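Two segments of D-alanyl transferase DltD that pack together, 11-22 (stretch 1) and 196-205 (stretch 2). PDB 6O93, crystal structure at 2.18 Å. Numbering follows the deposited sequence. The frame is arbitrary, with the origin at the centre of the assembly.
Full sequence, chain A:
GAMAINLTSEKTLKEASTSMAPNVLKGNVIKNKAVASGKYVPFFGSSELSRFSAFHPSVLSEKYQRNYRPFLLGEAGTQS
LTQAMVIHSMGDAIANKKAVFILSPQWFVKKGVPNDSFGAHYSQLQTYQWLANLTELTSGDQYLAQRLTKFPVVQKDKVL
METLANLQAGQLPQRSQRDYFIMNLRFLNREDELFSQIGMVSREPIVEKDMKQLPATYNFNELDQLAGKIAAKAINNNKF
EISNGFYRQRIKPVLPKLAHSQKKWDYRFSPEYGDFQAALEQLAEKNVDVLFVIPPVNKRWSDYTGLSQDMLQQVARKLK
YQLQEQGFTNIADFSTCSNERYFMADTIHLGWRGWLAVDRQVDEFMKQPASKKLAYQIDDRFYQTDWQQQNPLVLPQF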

# COMPACT_ATOMS: atom_id res chain seq x y z
N LYS A 11 8.75 -12.05 -18.99
CA LYS A 11 7.42 -11.61 -19.39
C LYS A 11 6.41 -11.74 -18.25
O LYS A 11 5.54 -10.88 -18.08
N THR A 12 6.51 -12.82 -17.46
CA THR A 12 5.58 -13.00 -16.36
C THR A 12 5.71 -11.88 -15.33
O THR A 12 4.70 -11.31 -14.89
N LEU A 13 6.94 -11.55 -14.94
CA LEU A 13 7.14 -10.47 -13.98
C LEU A 13 6.63 -9.15 -14.53
O LEU A 13 5.99 -8.37 -13.81
N LYS A 14 6.89 -8.87 -15.81
CA LYS A 14 6.40 -7.64 -16.41
C LYS A 14 4.88 -7.59 -16.41
O LYS A 14 4.28 -6.56 -16.07
N GLU A 15 4.23 -8.70 -16.78
CA GLU A 15 2.77 -8.73 -16.83
C GLU A 15 2.16 -8.59 -15.44
O GLU A 15 1.14 -7.92 -15.27
N ALA A 16 2.78 -9.22 -14.44
CA ALA A 16 2.25 -9.17 -13.08
C ALA A 16 2.49 -7.84 -12.39
O ALA A 16 1.77 -7.51 -11.44
N SER A 17 3.47 -7.05 -12.85
CA SER A 17 3.84 -5.83 -12.14
C SER A 17 2.69 -4.83 -12.09
O SER A 17 2.61 -4.04 -11.14
N THR A 18 1.81 -4.85 -13.09
CA THR A 18 0.68 -3.92 -13.15
C THR A 18 -0.66 -4.60 -12.91
O THR A 18 -1.70 -3.96 -13.06
N SER A 19 -0.66 -5.89 -12.55
CA SER A 19 -1.90 -6.64 -12.44
C SER A 19 -2.63 -6.37 -11.13
O SER A 19 -3.86 -6.43 -11.10
N MET A 20 -1.90 -6.07 -10.06
CA MET A 20 -2.49 -5.95 -8.73
C MET A 20 -3.25 -7.22 -8.36
O MET A 20 -4.23 -7.19 -7.61
N ALA A 21 -2.79 -8.35 -8.89
CA ALA A 21 -3.47 -9.62 -8.66
C ALA A 21 -3.38 -10.00 -7.19
O ALA A 21 -2.26 -10.12 -6.66
N PRO A 22 -4.50 -10.20 -6.49
CA PRO A 22 -4.40 -10.58 -5.07
C PRO A 22 -3.72 -11.91 -4.83
O PRO A 22 -3.08 -12.09 -3.78
N SER A 196 -1.08 -19.24 -8.28
CA SER A 196 -0.88 -17.82 -8.00
C SER A 196 -1.15 -16.93 -9.21
O SER A 196 -1.27 -15.71 -9.04
N GLN A 197 -1.25 -17.49 -10.41
CA GLN A 197 -1.53 -16.70 -11.60
C GLN A 197 -3.00 -16.72 -12.00
O GLN A 197 -3.38 -16.01 -12.94
N ILE A 198 -3.83 -17.51 -11.32
CA ILE A 198 -5.26 -17.51 -11.62
C ILE A 198 -5.84 -16.15 -11.29
O ILE A 198 -5.62 -15.60 -10.20
N GLY A 199 -6.58 -15.58 -12.24
CA GLY A 199 -7.17 -14.27 -12.07
C GLY A 199 -6.25 -13.10 -12.34
O GLY A 199 -6.70 -11.95 -12.29
N MET A 200 -4.97 -13.34 -12.63
CA MET A 200 -4.06 -12.25 -12.95
C MET A 200 -4.46 -11.64 -14.29
O MET A 200 -4.47 -12.32 -15.32
N VAL A 201 -4.79 -10.35 -14.28
CA VAL A 201 -5.12 -9.61 -15.48
C VAL A 201 -4.15 -8.43 -15.54
O VAL A 201 -4.31 -7.45 -14.81
N SER A 202 -3.14 -8.54 -16.39
CA SER A 202 -2.17 -7.48 -16.54
C SER A 202 -2.82 -6.24 -17.15
O SER A 202 -3.72 -6.32 -17.98
N ARG A 203 -2.35 -5.07 -16.71
CA ARG A 203 -2.75 -3.80 -17.29
C ARG A 203 -1.80 -3.34 -18.39
O ARG A 203 -1.86 -2.18 -18.80
N GLU A 204 -0.93 -4.23 -18.87
CA GLU A 204 -0.02 -3.87 -19.95
C GLU A 204 -0.76 -3.36 -21.18
O GLU A 204 -0.25 -2.42 -21.83
N PRO A 205 -1.92 -3.89 -21.57
CA PRO A 205 -2.64 -3.29 -22.70
C PRO A 205 -3.04 -1.85 -22.45
O PRO A 205 -3.02 -1.03 -23.37

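The most unusual feature of this contact is that a single water gathers Lys-14, Thr-18, Ser-202 and Glu-204 from both stretches. Water 2 donates to Lys-14 O (2.8 Å), Ser-202 OG (3.0 Å) and Glu-204 OE1 (3.0 Å) in the geometry found here, and accepts from Thr-18 OG1 at 2.5 Å. Since a water has two protons, those three donor contacts cannot all be full bonds at once.

Thr-18 and Ala-21 are the residues of stretch 1 whose CA-to-CB bonds point toward stretch 2. In Thr-18 the p rotamer sets Thr-18 OG1 to accept from the backbone Arg-203 N at 3.1 Å while also meeting the water. Ser-202, chi1 t, works just as hard: Ser-202 OG donates to Glu-15 O at 2.9 Å, a carbonyl near the end of the helix, and accepts from Glu-204 N at 3.0 Å within its own stretch. One small hydroxyl thus serves two backbones.

Arg-203 starts sideways, but an extended chain (m, t, t, then chi4 at 79°) brings its guanidinium back to the loop after the helix. Arg-203 NH1 donates to Thr-18 O at 3.1 Å and, weakly, to Ser-19 O at 3.0 Å, both near the plane of the group; over one face lies Met-20, its SD 3.7 Å from Arg-203 NH1. The rule is economical: two successive loop carbonyls are met by the edge of an arginine, and a thioether covers one face.

The apolar part centres on Met-200 (t, t, m). Met-200 CE lies 3.7 Å from Ala-16 CB, and Met-200 CG 4.0 Å from Ala-21 CB and 3.5 Å from Ser-19 CB, so a long flexible chain is laid against small residues. Ser-19, chi1 p, spends its hydroxyl at home: Ser-19 OG donates to Ala-16 O (3.0 Å) and accepts from Ala-21 N (3.1 Å), bracing the loop whose surface Met-200 covers. Water 3 also links the stretches, accepting from Val-201 N (2.8 Å) and donating to Ser-19 O (2.9 Å).

A charged pair and a further water complete the contact. The CA-to-CB bond of Glu-204 points toward stretch 1; with chi1 t and chi2 p, Glu-204 OE2 forms a long salt bridge to Lys-14 NZ at 3.8 Å, reached by a fully extended lysine. At the other end of stretch 2, Gln-197 (m, t) brings NE2 to 3.6 Å from Thr-12 CG2, and water 1 joins Gln-197 NE2 (2.7 Å) to Thr-12 OG1 (2.6 Å).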

# COMPACT_ATOMS: atom_id res chain seq x y z
CB LYS A 11 6.97 -12.40 -20.62
CG LYS A 11 5.48 -12.31 -20.95
CD LYS A 11 5.01 -10.89 -21.22
CE LYS A 11 5.52 -10.37 -22.55
NZ LYS A 11 4.73 -9.18 -23.00
CB THR A 12 5.80 -14.36 -15.69
OG1 THR A 12 5.46 -15.41 -16.61
CG2 THR A 12 4.95 -14.50 -14.44
CB LEU A 13 8.62 -10.37 -13.61
CG LEU A 13 9.28 -11.63 -13.04
CD1 LEU A 13 10.73 -11.36 -12.67
CD2 LEU A 13 8.51 -12.16 -11.84
CB LYS A 14 6.93 -7.51 -17.84
CG LYS A 14 6.41 -6.29 -18.58
CD LYS A 14 7.08 -6.12 -19.93
CE LYS A 14 6.61 -4.85 -20.62
NZ LYS A 14 7.33 -4.61 -21.90
CB GLU A 15 2.30 -10.02 -17.49
CG GLU A 15 2.64 -10.10 -18.97
CD GLU A 15 1.77 -9.20 -19.81
OE1 GLU A 15 0.55 -9.14 -19.55
OE2 GLU A 15 2.30 -8.55 -20.74
CB ALA A 16 2.87 -10.29 -12.24
CB SER A 17 5.07 -5.20 -12.80
OG SER A 17 4.75 -4.69 -14.08
CB THR A 18 0.66 -3.21 -14.50
OG1 THR A 18 0.42 -4.17 -15.54
CG2 THR A 18 1.98 -2.50 -14.76
CB SER A 19 -1.62 -8.14 -12.57
OG SER A 19 -0.99 -8.63 -11.40
CB MET A 20 -3.41 -4.73 -8.64
CG MET A 20 -2.67 -3.40 -8.77
SD MET A 20 -3.78 -1.99 -8.94
CE MET A 20 -4.67 -2.04 -7.38
CB ALA A 21 -2.85 -10.71 -9.53
CB PRO A 22 -5.87 -10.60 -4.61
CG PRO A 22 -6.67 -10.75 -5.86
CD PRO A 22 -5.90 -10.04 -6.93
CB SER A 196 0.54 -17.56 -7.50
OG SER A 196 1.50 -17.83 -8.50
CB GLN A 197 -0.67 -17.18 -12.78
CG GLN A 197 0.82 -16.98 -12.56
CD GLN A 197 1.67 -17.51 -13.71
OE1 GLN A 197 2.00 -18.69 -13.76
NE2 GLN A 197 2.03 -16.62 -14.63
CB ILE A 198 -5.96 -18.64 -10.84
CG1 ILE A 198 -5.49 -20.00 -11.35
CG2 ILE A 198 -7.47 -18.51 -10.96
CD1 ILE A 198 -6.01 -21.18 -10.56
CB MET A 200 -2.61 -12.74 -13.01
CG MET A 200 -1.59 -11.62 -13.25
SD MET A 200 -0.02 -12.21 -13.92
CE MET A 200 0.57 -13.21 -12.57
CB VAL A 201 -6.58 -9.14 -15.51
CG1 VAL A 201 -6.84 -8.26 -16.72
CG2 VAL A 201 -7.51 -10.34 -15.51
CB SER A 202 -1.01 -7.94 -17.43
OG SER A 202 -0.10 -6.89 -17.67
CB ARG A 203 -2.88 -2.73 -16.21
CG ARG A 203 -4.09 -2.91 -15.31
CD ARG A 203 -4.15 -1.85 -14.21
NE ARG A 203 -5.37 -1.97 -13.41
CZ ARG A 203 -5.55 -2.87 -12.45
NH1 ARG A 203 -4.60 -3.73 -12.14
NH2 ARG A 203 -6.70 -2.90 -11.78
CB GLU A 204 0.87 -5.07 -20.30
CG GLU A 204 2.00 -4.75 -21.26
CD GLU A 204 2.99 -3.74 -20.69
OE1 GLU A 204 2.94 -3.46 -19.48
OE2 GLU A 204 3.83 -3.24 -21.47
CB PRO A 205 -3.87 -4.21 -22.86
CG PRO A 205 -3.48 -5.50 -22.22
CD PRO A 205 -2.58 -5.12 -21.08
O HOH W 1 4.10 -17.50 -16.05
O HOH W 2 2.17 -5.09 -17.11
O HOH W 3 -4.99 -9.01 -11.88